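Local coordinates for NAD nucleotidase (Haemophilus influenzae, PDB 3ZTV), which degrades NAD in the periplasm to adenosine and nicotinamide riboside, acting as a pyrophosphatase and as a 5'-nucleotidase, at residues A107-L112 with G171-F176; Y229-D234 with Y247-K252; F251-P254 with P258-V261. One frame throughout, in Å; residues are numbered along the deposited sequence.

Contact 1 of 3, residues A107-L112 with G171-F176; sequences AGNEGL and GKDVKF
The side-chain amide of N109 meets the turn G171-V174 with both of its polar ends, and this one group carries nearly the whole contact. Its oxygen accepts the backbone amide of G171: N109 OD1 to G171 N is 2.8 Å, with an N-H...O angle of 161°. The donor nevertheless stands above the carbonyl plane of the side chain and is not on a lone pair. That leaves the amide nitrogen for the other half of the turn. N109 ND2 lies 3.0 Å from D173 OD1, but the N-H is bent well off the line, so this bond is weak. A water also bridges the pair, accepting from N109 ND2 at 3.0 Å and donating to D173 OD2 at 2.7 Å. The amide and carboxylate planes are inclined by 27° to each other. D173 OD1 has a stronger partner in the hydroxyl of S134, so that oxygen has two partners.

A torsion explains the reach of the amide. With CG beside the backbone N and anti to the carbonyl carbon (chi1 -68°), the group projects from the first turn of helix 108-116 toward G171. V174 CG2 packs beside the amide, 3.7 Å from N109 ND2. Within the turn, V174 N donates to G171 O at 3.1 Å.

The same loop continues into strand 174-176, which pairs with strand 128-130; K175 adds a salt bridge to D131. The arrangement is a type I beta turn clasped by an asparagine at the start of a helix. It lies in the calcineurin-like phosphoesterase domain, where the side chains of V174 and the zinc ligand N102 are about 12 Å apart.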
ATOM      1  N   ALA A 107      16.095 -20.348  -1.437  1.00  8.13           N
ATOM      2  CA  ALA A 107      17.509 -20.430  -1.799  1.00  7.90           C
ATOM      3  C   ALA A 107      17.921 -19.223  -2.647  1.00  9.43           C
ATOM      4  O   ALA A 107      18.796 -19.318  -3.510  1.00  9.05           O
ATOM      5  CB  ALA A 107      17.806 -21.758  -2.515  1.00 10.40           C
ATOM      6  N   GLY A 108      17.273 -18.086  -2.402  1.00  8.84           N
ATOM      7  CA  GLY A 108      17.615 -16.858  -3.097  1.00  8.96           C
ATOM      8  C   GLY A 108      17.163 -16.821  -4.540  1.00  7.61           C
ATOM      9  O   GLY A 108      16.506 -17.746  -5.019  1.00  8.04           O
ATOM     10  N   ASN A 109      17.506 -15.749  -5.245  1.00  7.43           N
ATOM     11  CA  ASN A 109      17.169 -15.658  -6.655  1.00  9.51           C
ATOM     12  C   ASN A 109      17.834 -16.787  -7.426  1.00  8.78           C
ATOM     13  O   ASN A 109      17.297 -17.300  -8.410  1.00  8.12           O
ATOM     14  CB  ASN A 109      17.619 -14.320  -7.234  1.00  9.39           C
ATOM     15  CG  ASN A 109      16.839 -13.135  -6.686  1.00  8.49           C
ATOM     16  OD1 ASN A 109      15.965 -13.271  -5.836  1.00  8.35           O
ATOM     17  ND2 ASN A 109      17.179 -11.947  -7.176  1.00  9.24           N
ATOM     18  N   GLU A 110      19.038 -17.140  -6.979  1.00 10.42           N
ATOM     19  CA  GLU A 110      19.821 -18.211  -7.573  1.00 12.53           C
ATOM     20  C   GLU A 110      19.056 -19.538  -7.542  1.00  9.12           C
ATOM     21  O   GLU A 110      18.970 -20.249  -8.545  1.00  9.81           O
ATOM     22  CB  GLU A 110      21.156 -18.343  -6.829  1.00 13.17           C
ATOM     23  CG  GLU A 110      22.086 -17.127  -6.945  1.00 18.48           C
ATOM     24  CD  GLU A 110      21.646 -15.909  -6.128  1.00 19.68           C
ATOM     25  OE1 GLU A 110      20.849 -16.040  -5.168  1.00 14.49           O
ATOM     26  OE2 GLU A 110      22.133 -14.802  -6.448  1.00 25.75           O
ATOM     27  N   GLY A 111      18.478 -19.858  -6.390  1.00  8.35           N
ATOM     28  CA  GLY A 111      17.701 -21.076  -6.263  1.00  8.68           C
ATOM     29  C   GLY A 111      16.447 -21.063  -7.122  1.00  9.72           C
ATOM     30  O   GLY A 111      16.075 -22.081  -7.702  1.00  9.83           O
ATOM     31  N   LEU A 112      15.781 -19.913  -7.221  1.00  8.44           N
ATOM     32  CA  LEU A 112      14.580 -19.846  -8.046  1.00  8.84           C
ATOM     33  C   LEU A 112      14.937 -20.021  -9.517  1.00  8.43           C
ATOM     34  O   LEU A 112      14.234 -20.698 -10.261  1.00  8.40           O
ATOM     35  CB  LEU A 112      13.817 -18.538  -7.818  1.00  7.32           C
ATOM     36  CG  LEU A 112      12.522 -18.395  -8.622  1.00  6.65           C
ATOM     37  CD1 LEU A 112      11.655 -19.650  -8.514  1.00  7.75           C
ATOM     38  CD2 LEU A 112      11.756 -17.154  -8.180  1.00  7.37           C
ATOM     39  N   GLY A 171      16.152 -11.727  -3.475  1.00  9.03           N
ATOM     40  CA  GLY A 171      17.191 -10.728  -3.664  1.00  9.62           C
ATOM     41  C   GLY A 171      16.635  -9.313  -3.637  1.00 10.29           C
ATOM     42  O   GLY A 171      15.440  -9.097  -3.856  1.00  9.59           O
ATOM     43  N   LYS A 172      17.500  -8.334  -3.387  1.00 11.56           N
ATOM     44  CA  LYS A 172      17.068  -6.943  -3.258  1.00 12.59           C
ATOM     45  C   LYS A 172      16.549  -6.358  -4.571  1.00 10.68           C
ATOM     46  O   LYS A 172      15.843  -5.349  -4.568  1.00 13.29           O
ATOM     47  CB  LYS A 172      18.204  -6.072  -2.701  1.00 17.32           C
ATOM     48  CG  LYS A 172      19.278  -5.677  -3.720  1.00 21.10           C
ATOM     49  CD  LYS A 172      19.988  -6.886  -4.301  1.00 23.46           C
ATOM     50  CE  LYS A 172      21.267  -6.506  -5.044  1.00 27.30           C
ATOM     51  NZ  LYS A 172      21.032  -5.700  -6.281  1.00 28.39           N
ATOM     52  N   ASP A 173      16.902  -6.979  -5.691  1.00  9.55           N
ATOM     53  CA  ASP A 173      16.467  -6.492  -6.997  1.00  8.63           C
ATOM     54  C   ASP A 173      15.084  -7.010  -7.392  1.00  8.62           C
ATOM     55  O   ASP A 173      14.643  -6.805  -8.524  1.00  8.98           O
ATOM     56  CB  ASP A 173      17.502  -6.785  -8.093  1.00  9.86           C
ATOM     57  CG  ASP A 173      17.833  -8.263  -8.227  1.00 10.37           C
ATOM     58  OD1 ASP A 173      16.952  -9.117  -7.985  1.00 10.62           O
ATOM     59  OD2 ASP A 173      18.991  -8.573  -8.594  1.00 12.29           O
ATOM     60  N   VAL A 174      14.426  -7.695  -6.462  1.00  7.16           N
ATOM     61  CA  VAL A 174      13.036  -8.122  -6.651  1.00  6.93           C
ATOM     62  C   VAL A 174      12.128  -7.269  -5.774  1.00  7.00           C
ATOM     63  O   VAL A 174      12.282  -7.248  -4.560  1.00  9.42           O
ATOM     64  CB  VAL A 174      12.851  -9.598  -6.281  1.00  6.37           C
ATOM     65  CG1 VAL A 174      11.396 -10.014  -6.510  1.00  8.14           C
ATOM     66  CG2 VAL A 174      13.792 -10.455  -7.110  1.00  9.61           C
ATOM     67  N   LYS A 175      11.185  -6.563  -6.397  1.00  5.85           N
ATOM     68  CA  LYS A 175      10.290  -5.664  -5.676  1.00  7.11           C
ATOM     69  C   LYS A 175       8.908  -6.292  -5.475  1.00  7.11           C
ATOM     70  O   LYS A 175       8.363  -6.933  -6.380  1.00  7.76           O
ATOM     71  CB  LYS A 175      10.182  -4.325  -6.417  1.00  7.43           C
ATOM     72  CG  LYS A 175      11.270  -3.290  -6.066  1.00 13.02           C
ATOM     73  CD  LYS A 175      12.682  -3.820  -6.243  1.00 13.81           C
ATOM     74  CE  LYS A 175      13.727  -2.725  -5.998  1.00 13.06           C
ATOM     75  NZ  LYS A 175      13.767  -1.691  -7.087  1.00 13.49           N
ATOM     76  N   PHE A 176       8.363  -6.106  -4.278  1.00  6.87           N
ATOM     77  CA  PHE A 176       7.060  -6.669  -3.912  1.00  7.04           C
ATOM     78  C   PHE A 176       6.027  -5.566  -3.709  1.00  6.90           C
ATOM     79  O   PHE A 176       6.347  -4.500  -3.182  1.00  8.12           O
ATOM     80  CB  PHE A 176       7.175  -7.464  -2.608  1.00  7.30           C
ATOM     81  CG  PHE A 176       7.934  -8.762  -2.741  1.00  7.11           C
ATOM     82  CD1 PHE A 176       9.324  -8.777  -2.826  1.00  8.39           C
ATOM     83  CD2 PHE A 176       7.254  -9.975  -2.773  1.00  7.75           C
ATOM     84  CE1 PHE A 176      10.014  -9.982  -2.948  1.00  8.53           C
ATOM     85  CE2 PHE A 176       7.945 -11.178  -2.895  1.00  8.08           C
ATOM     86  CZ  PHE A 176       9.325 -11.175  -2.983  1.00  8.21           C
TER
HETATM   87  O   HOH W   1      19.353 -11.221  -9.109  1.00 11.18           O

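Contact 2 of 3, residues Y229-D234 with Y247-K252; sequences YLYGND and YPLEFK
Y231 and Y247 come together through different first torsions. In Y231, CG lies beside the backbone N and anti to the carbonyl carbon (chi1 -77°), which brings the ring to L249; in Y247, CG is anti to the backbone N (chi1 -174°), and the phenol end points off from Y229-D234. What meets is therefore the root of one side chain and the rim of the other ring. Y231 CB sits near the plane of the Y247 ring, at its edge, 3.8 Å from Y247 CD2, and the two tyrosines do not stack. Farther out, the Y231 ring reaches L249: Y231 CE2 is 3.7 Å from L249 CD1, and the hydroxyl oxygen OH of Y231 is 3.9 Å from the same methyl. These two side chains cross at about a right angle. The Y231 side chain is about 13 Å from a bound zinc ion.

One backbone hydrogen bond joins the segments. Y247 N donates to G232 O over 2.9 Å with an angle of 156° at the hydrogen, in the carbonyl plane and on a lone pair. The chains are closest at Y231 and Y247, whose CA atoms are 4.7 Å apart. A cis peptide bond between Y247 and P248 then bends the second chain just before strand 249-252 begins, and no ladder of bonds follows between the two segments.

Y231 is buried, and its hydroxyl is hydrogen-bonded to S206 OG, at the start of helix 206-215; I210 of that helix packs on L249. Y247 lies against M262 of strand 258-263 and against K289 and P291 of strand 284-295. The contact thus lies where strand 230-232 and the edge strand 249-252 meet helix 206-215.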
ATOM      1  N   TYR A 229      -4.827 -25.434   3.589  1.00  5.16           N
ATOM      2  CA  TYR A 229      -6.141 -25.863   4.082  1.00  6.36           C
ATOM      3  C   TYR A 229      -6.815 -26.861   3.158  1.00  5.22           C
ATOM      4  O   TYR A 229      -6.878 -26.655   1.931  1.00  5.90           O
ATOM      5  CB  TYR A 229      -7.087 -24.673   4.227  1.00  6.79           C
ATOM      6  CG  TYR A 229      -6.752 -23.673   5.310  1.00  6.82           C
ATOM      7  CD1 TYR A 229      -5.859 -23.970   6.334  1.00  9.47           C
ATOM      8  CD2 TYR A 229      -7.352 -22.419   5.309  1.00  8.30           C
ATOM      9  CE1 TYR A 229      -5.577 -23.032   7.327  1.00 10.62           C
ATOM     10  CE2 TYR A 229      -7.086 -21.487   6.294  1.00  8.67           C
ATOM     11  CZ  TYR A 229      -6.193 -21.793   7.292  1.00  9.57           C
ATOM     12  OH  TYR A 229      -5.918 -20.854   8.267  1.00 14.55           O
ATOM     13  N   LEU A 230      -7.349 -27.928   3.757  1.00  5.81           N
ATOM     14  CA  LEU A 230      -8.256 -28.826   3.039  1.00  6.18           C
ATOM     15  C   LEU A 230      -9.634 -28.159   2.953  1.00  6.58           C
ATOM     16  O   LEU A 230     -10.295 -27.938   3.976  1.00  7.37           O
ATOM     17  CB  LEU A 230      -8.368 -30.190   3.745  1.00  7.38           C
ATOM     18  CG  LEU A 230      -9.344 -31.198   3.127  1.00  5.97           C
ATOM     19  CD1 LEU A 230      -9.001 -31.556   1.685  1.00  6.48           C
ATOM     20  CD2 LEU A 230      -9.435 -32.466   3.980  1.00  7.66           C
ATOM     21  N   TYR A 231     -10.051 -27.815   1.736  1.00  5.56           N
ATOM     22  CA  TYR A 231     -11.431 -27.390   1.489  1.00  4.62           C
ATOM     23  C   TYR A 231     -12.132 -28.677   1.069  1.00  5.03           C
ATOM     24  O   TYR A 231     -11.720 -29.342   0.124  1.00  5.41           O
ATOM     25  CB  TYR A 231     -11.506 -26.341   0.368  1.00  5.15           C
ATOM     26  CG  TYR A 231     -11.095 -24.908   0.702  1.00  4.56           C
ATOM     27  CD1 TYR A 231      -9.842 -24.625   1.240  1.00  6.03           C
ATOM     28  CD2 TYR A 231     -11.955 -23.841   0.450  1.00  5.80           C
ATOM     29  CE1 TYR A 231      -9.450 -23.325   1.508  1.00  5.87           C
ATOM     30  CE2 TYR A 231     -11.568 -22.532   0.709  1.00  6.46           C
ATOM     31  CZ  TYR A 231     -10.323 -22.285   1.246  1.00  5.56           C
ATOM     32  OH  TYR A 231      -9.956 -20.977   1.491  1.00  6.68           O
ATOM     33  N   GLY A 232     -13.202 -29.023   1.777  1.00  5.33           N
ATOM     34  CA  GLY A 232     -13.800 -30.334   1.610  1.00  6.35           C
ATOM     35  C   GLY A 232     -15.317 -30.343   1.533  1.00  6.59           C
ATOM     36  O   GLY A 232     -15.956 -29.390   1.065  1.00  7.32           O
ATOM     37  N   ASN A 233     -15.898 -31.447   2.000  1.00  7.91           N
ATOM     38  CA  ASN A 233     -17.337 -31.671   1.921  1.00  6.99           C
ATOM     39  C   ASN A 233     -17.712 -32.752   2.918  1.00  7.09           C
ATOM     40  O   ASN A 233     -16.865 -33.239   3.669  1.00  8.25           O
ATOM     41  CB  ASN A 233     -17.729 -32.085   0.504  1.00  7.72           C
ATOM     42  CG  ASN A 233     -16.973 -33.319   0.023  1.00  9.44           C
ATOM     43  OD1 ASN A 233     -16.561 -34.170   0.819  1.00  8.30           O
ATOM     44  ND2 ASN A 233     -16.808 -33.431  -1.286  1.00  9.02           N
ATOM     45  N   ASP A 234     -18.989 -33.111   2.942  1.00  8.16           N
ATOM     46  CA  ASP A 234     -19.469 -34.087   3.917  1.00  8.49           C
ATOM     47  C   ASP A 234     -18.774 -35.441   3.818  1.00  8.54           C
ATOM     48  O   ASP A 234     -18.506 -36.064   4.840  1.00  9.44           O
ATOM     49  CB  ASP A 234     -20.991 -34.240   3.837  1.00 10.89           C
ATOM     50  CG  ASP A 234     -21.722 -33.016   4.353  1.00 12.56           C
ATOM     51  OD1 ASP A 234     -21.114 -32.233   5.120  1.00 14.36           O
ATOM     52  OD2 ASP A 234     -22.901 -32.837   3.987  1.00 14.05           O
ATOM     53  N   TYR A 247     -15.660 -26.779  -0.079  1.00  6.66           N
ATOM     54  CA  TYR A 247     -15.098 -26.577  -1.406  1.00  7.49           C
ATOM     55  C   TYR A 247     -16.205 -26.173  -2.388  1.00  7.05           C
ATOM     56  O   TYR A 247     -17.086 -26.979  -2.667  1.00  7.63           O
ATOM     57  CB  TYR A 247     -14.430 -27.883  -1.891  1.00  6.95           C
ATOM     58  CG  TYR A 247     -13.700 -27.705  -3.200  1.00  5.90           C
ATOM     59  CD1 TYR A 247     -14.368 -27.849  -4.410  1.00  6.47           C
ATOM     60  CD2 TYR A 247     -12.350 -27.355  -3.230  1.00  5.85           C
ATOM     61  CE1 TYR A 247     -13.726 -27.636  -5.617  1.00  6.66           C
ATOM     62  CE2 TYR A 247     -11.695 -27.160  -4.426  1.00  5.98           C
ATOM     63  CZ  TYR A 247     -12.392 -27.283  -5.620  1.00  7.07           C
ATOM     64  OH  TYR A 247     -11.772 -27.078  -6.830  1.00  7.20           O
ATOM     65  N   PRO A 248     -16.207 -24.924  -2.892  1.00  5.44           N
ATOM     66  CA  PRO A 248     -15.417 -23.734  -2.580  1.00  4.90           C
ATOM     67  C   PRO A 248     -16.170 -22.856  -1.584  1.00  5.27           C
ATOM     68  O   PRO A 248     -17.336 -23.123  -1.288  1.00  6.68           O
ATOM     69  CB  PRO A 248     -15.378 -23.016  -3.930  1.00  5.54           C
ATOM     70  CG  PRO A 248     -16.787 -23.228  -4.448  1.00  5.01           C
ATOM     71  CD  PRO A 248     -17.125 -24.654  -4.024  1.00  6.61           C
ATOM     72  N   LEU A 249     -15.509 -21.819  -1.080  1.00  5.32           N
ATOM     73  CA  LEU A 249     -16.168 -20.719  -0.388  1.00  6.27           C
ATOM     74  C   LEU A 249     -16.737 -19.726  -1.397  1.00  6.02           C
ATOM     75  O   LEU A 249     -16.236 -19.611  -2.519  1.00  6.01           O
ATOM     76  CB  LEU A 249     -15.177 -19.990   0.520  1.00  7.67           C
ATOM     77  CG  LEU A 249     -14.716 -20.768   1.752  1.00  7.25           C
ATOM     78  CD1 LEU A 249     -13.628 -19.980   2.472  1.00  9.38           C
ATOM     79  CD2 LEU A 249     -15.903 -21.052   2.668  1.00  9.90           C
ATOM     80  N   GLU A 250     -17.789 -19.021  -0.990  1.00  5.59           N
ATOM     81  CA  GLU A 250     -18.433 -18.016  -1.837  1.00  7.57           C
ATOM     82  C   GLU A 250     -18.664 -16.724  -1.064  1.00  7.73           C
ATOM     83  O   GLU A 250     -19.135 -16.754   0.067  1.00  7.55           O
ATOM     84  CB  GLU A 250     -19.784 -18.524  -2.369  1.00  7.39           C
ATOM     85  CG  GLU A 250     -20.497 -17.515  -3.261  1.00  9.02           C
ATOM     86  CD  GLU A 250     -21.859 -17.978  -3.760  1.00  8.97           C
ATOM     87  OE1 GLU A 250     -22.185 -19.182  -3.668  1.00  9.57           O
ATOM     88  OE2 GLU A 250     -22.606 -17.113  -4.263  1.00 11.60           O
ATOM     89  N   PHE A 251     -18.337 -15.598  -1.694  1.00  6.50           N
ATOM     90  CA  PHE A 251     -18.532 -14.268  -1.132  1.00  6.83           C
ATOM     91  C   PHE A 251     -19.217 -13.367  -2.146  1.00  6.84           C
ATOM     92  O   PHE A 251     -19.415 -13.760  -3.294  1.00  7.31           O
ATOM     93  CB  PHE A 251     -17.175 -13.676  -0.715  1.00  8.34           C
ATOM     94  CG  PHE A 251     -16.449 -14.526   0.280  1.00  7.11           C
ATOM     95  CD1 PHE A 251     -16.710 -14.395   1.631  1.00  8.54           C
ATOM     96  CD2 PHE A 251     -15.540 -15.495  -0.136  1.00  8.23           C
ATOM     97  CE1 PHE A 251     -16.075 -15.205   2.557  1.00  9.11           C
ATOM     98  CE2 PHE A 251     -14.908 -16.314   0.787  1.00  7.28           C
ATOM     99  CZ  PHE A 251     -15.173 -16.166   2.135  1.00  8.75           C
ATOM    100  N   LYS A 252     -19.599 -12.172  -1.701  1.00  6.77           N
ATOM    101  CA  LYS A 252     -19.943 -11.076  -2.602  1.00  6.36           C
ATOM    102  C   LYS A 252     -18.857 -10.009  -2.532  1.00  6.89           C
ATOM    103  O   LYS A 252     -18.399  -9.650  -1.440  1.00  7.59           O
ATOM    104  CB  LYS A 252     -21.277 -10.428  -2.205  1.00  8.74           C
ATOM    105  CG  LYS A 252     -22.533 -11.123  -2.714  1.00 10.15           C
ATOM    106  CD  LYS A 252     -23.784 -10.316  -2.332  1.00 10.81           C
ATOM    107  CE  LYS A 252     -25.072 -10.977  -2.809  1.00 11.75           C
ATOM    108  NZ  LYS A 252     -25.212 -10.939  -4.287  1.00 10.51           N
TER

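Contact 3 of 3, residues F251-P254 with P258-V261; sequences FKNP and PVFV
The F251 ring meets V261 and the V259 carbonyl obliquely, with neither partner squarely over a face or at an edge. V261 CG2 is 4.1 Å from F251 CE2 and equally close to F251 CD2, so one methyl reaches the CD2-CE2 bond of the ring. This is a beta hairpin of strands 249-252 and 258-263, the outer pair of a six-stranded mixed sheet. With CG beside the backbone N (chi1 -58°), the F251 ring is brought near V261, while I210, A213 and Q214 of helix 206-215 pack against it.

F251 and V259 form the antiparallel hydrogen-bonded pair, their side chains on the same face. F251 N donates to V259 O at 2.9 Å, in the carbonyl plane. The return bond, V259 N to F251 O, is also 2.9 Å, but its donor stands 39° out of the F251 carbonyl plane. K252 and P258 come next, a non-hydrogen-bonded pair with CA atoms 4.7 Å apart; a proline is compatible there, since this pair needs no N-H from P258 toward K252. Beyond them N253 CB rests on V259 CG2 at 3.8 Å, and the N253 carboxamide oxygen turns back to E257 N in the hairpin loop.

F251 O also has a second, weaker neighbour: P258 CA, a CA-H...O contact of 3.3 Å with 146° at the hydrogen.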
ATOM      1  N   PHE A 251     -18.337 -15.598  -1.694  1.00  6.50           N
ATOM      2  CA  PHE A 251     -18.532 -14.268  -1.132  1.00  6.83           C
ATOM      3  C   PHE A 251     -19.217 -13.367  -2.146  1.00  6.84           C
ATOM      4  O   PHE A 251     -19.415 -13.760  -3.294  1.00  7.31           O
ATOM      5  CB  PHE A 251     -17.175 -13.676  -0.715  1.00  8.34           C
ATOM      6  CG  PHE A 251     -16.449 -14.526   0.280  1.00  7.11           C
ATOM      7  CD1 PHE A 251     -16.710 -14.395   1.631  1.00  8.54           C
ATOM      8  CD2 PHE A 251     -15.540 -15.495  -0.136  1.00  8.23           C
ATOM      9  CE1 PHE A 251     -16.075 -15.205   2.557  1.00  9.11           C
ATOM     10  CE2 PHE A 251     -14.908 -16.314   0.787  1.00  7.28           C
ATOM     11  CZ  PHE A 251     -15.173 -16.166   2.135  1.00  8.75           C
ATOM     12  N   LYS A 252     -19.599 -12.172  -1.701  1.00  6.77           N
ATOM     13  CA  LYS A 252     -19.943 -11.076  -2.602  1.00  6.36           C
ATOM     14  C   LYS A 252     -18.857 -10.009  -2.532  1.00  6.89           C
ATOM     15  O   LYS A 252     -18.399  -9.650  -1.440  1.00  7.59           O
ATOM     16  CB  LYS A 252     -21.277 -10.428  -2.205  1.00  8.74           C
ATOM     17  CG  LYS A 252     -22.533 -11.123  -2.714  1.00 10.15           C
ATOM     18  CD  LYS A 252     -23.784 -10.316  -2.332  1.00 10.81           C
ATOM     19  CE  LYS A 252     -25.072 -10.977  -2.809  1.00 11.75           C
ATOM     20  NZ  LYS A 252     -25.212 -10.939  -4.287  1.00 10.51           N
ATOM     21  N   ASN A 253     -18.455  -9.493  -3.682  1.00  6.07           N
ATOM     22  CA  ASN A 253     -17.540  -8.367  -3.692  1.00  7.11           C
ATOM     23  C   ASN A 253     -18.321  -7.063  -3.447  1.00  6.35           C
ATOM     24  O   ASN A 253     -19.556  -7.095  -3.328  1.00  7.58           O
ATOM     25  CB  ASN A 253     -16.694  -8.362  -4.977  1.00  6.61           C
ATOM     26  CG  ASN A 253     -17.502  -8.087  -6.242  1.00  5.46           C
ATOM     27  OD1 ASN A 253     -18.627  -7.570  -6.186  1.00  6.13           O
ATOM     28  ND2 ASN A 253     -16.924  -8.419  -7.394  1.00  5.95           N
ATOM     29  N   PRO A 254     -17.627  -5.916  -3.336  1.00  6.17           N
ATOM     30  CA  PRO A 254     -18.347  -4.671  -3.030  1.00  8.48           C
ATOM     31  C   PRO A 254     -19.430  -4.342  -4.057  1.00  7.66           C
ATOM     32  O   PRO A 254     -20.432  -3.696  -3.707  1.00  9.62           O
ATOM     33  CB  PRO A 254     -17.229  -3.623  -3.027  1.00  9.38           C
ATOM     34  CG  PRO A 254     -16.012  -4.417  -2.551  1.00  8.37           C
ATOM     35  CD  PRO A 254     -16.166  -5.760  -3.227  1.00  7.68           C
ATOM     36  N   PRO A 258     -20.722 -12.450  -7.233  1.00  6.34           N
ATOM     37  CA  PRO A 258     -20.146 -13.594  -6.509  1.00  6.52           C
ATOM     38  C   PRO A 258     -18.656 -13.759  -6.782  1.00  7.29           C
ATOM     39  O   PRO A 258     -18.191 -13.465  -7.883  1.00  6.84           O
ATOM     40  CB  PRO A 258     -20.928 -14.804  -7.042  1.00  8.65           C
ATOM     41  CG  PRO A 258     -21.505 -14.362  -8.355  1.00 11.01           C
ATOM     42  CD  PRO A 258     -21.671 -12.860  -8.287  1.00  7.60           C
ATOM     43  N   VAL A 259     -17.927 -14.200  -5.760  1.00  5.57           N
ATOM     44  CA  VAL A 259     -16.516 -14.557  -5.878  1.00  5.08           C
ATOM     45  C   VAL A 259     -16.335 -15.911  -5.201  1.00  6.54           C
ATOM     46  O   VAL A 259     -16.812 -16.115  -4.076  1.00  6.24           O
ATOM     47  CB  VAL A 259     -15.600 -13.534  -5.162  1.00  4.47           C
ATOM     48  CG1 VAL A 259     -14.115 -13.857  -5.432  1.00  6.39           C
ATOM     49  CG2 VAL A 259     -15.920 -12.077  -5.570  1.00  6.67           C
ATOM     50  N   PHE A 260     -15.615 -16.816  -5.857  1.00  4.61           N
ATOM     51  CA  PHE A 260     -15.361 -18.148  -5.300  1.00  4.17           C
ATOM     52  C   PHE A 260     -13.888 -18.294  -4.933  1.00  4.66           C
ATOM     53  O   PHE A 260     -13.023 -17.821  -5.666  1.00  6.45           O
ATOM     54  CB  PHE A 260     -15.811 -19.217  -6.294  1.00  6.58           C
ATOM     55  CG  PHE A 260     -17.275 -19.142  -6.594  1.00  5.17           C
ATOM     56  CD1 PHE A 260     -18.192 -19.730  -5.737  1.00  6.29           C
ATOM     57  CD2 PHE A 260     -17.748 -18.423  -7.680  1.00  6.97           C
ATOM     58  CE1 PHE A 260     -19.563 -19.634  -5.974  1.00  7.83           C
ATOM     59  CE2 PHE A 260     -19.124 -18.325  -7.927  1.00  7.11           C
ATOM     60  CZ  PHE A 260     -20.022 -18.932  -7.076  1.00  7.72           C
ATOM     61  N   VAL A 261     -13.622 -18.909  -3.784  1.00  4.42           N
ATOM     62  CA  VAL A 261     -12.260 -19.069  -3.266  1.00  4.58           C
ATOM     63  C   VAL A 261     -12.057 -20.521  -2.852  1.00  5.26           C
ATOM     64  O   VAL A 261     -12.903 -21.101  -2.160  1.00  5.25           O
ATOM     65  CB  VAL A 261     -12.058 -18.182  -2.014  1.00  5.24           C
ATOM     66  CG1 VAL A 261     -10.660 -18.368  -1.419  1.00  6.43           C
ATOM     67  CG2 VAL A 261     -12.342 -16.712  -2.330  1.00  6.53           C
TER

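In the fold
Contacts 2 and 3 form one continuous region: they share F251 and K252, both use strand 249-252, and L249 N lies 2.9 Å from V261 O, a probable hydrogen bond joining them. Their touching residues are mainly buried, but contact 2 relies on aromatic and aliphatic packing with one backbone bond, whereas contact 3 has the paired bonds of a regular hairpin. Contact 1 stands apart, its nearest atoms about 20 Å from either. Only partly buried, it is polar, with a side-chain amide, a carboxylate and a water doing the work. Across the dimer, K175 of contact 1 packs on P254 of contact 3 in the second subunit.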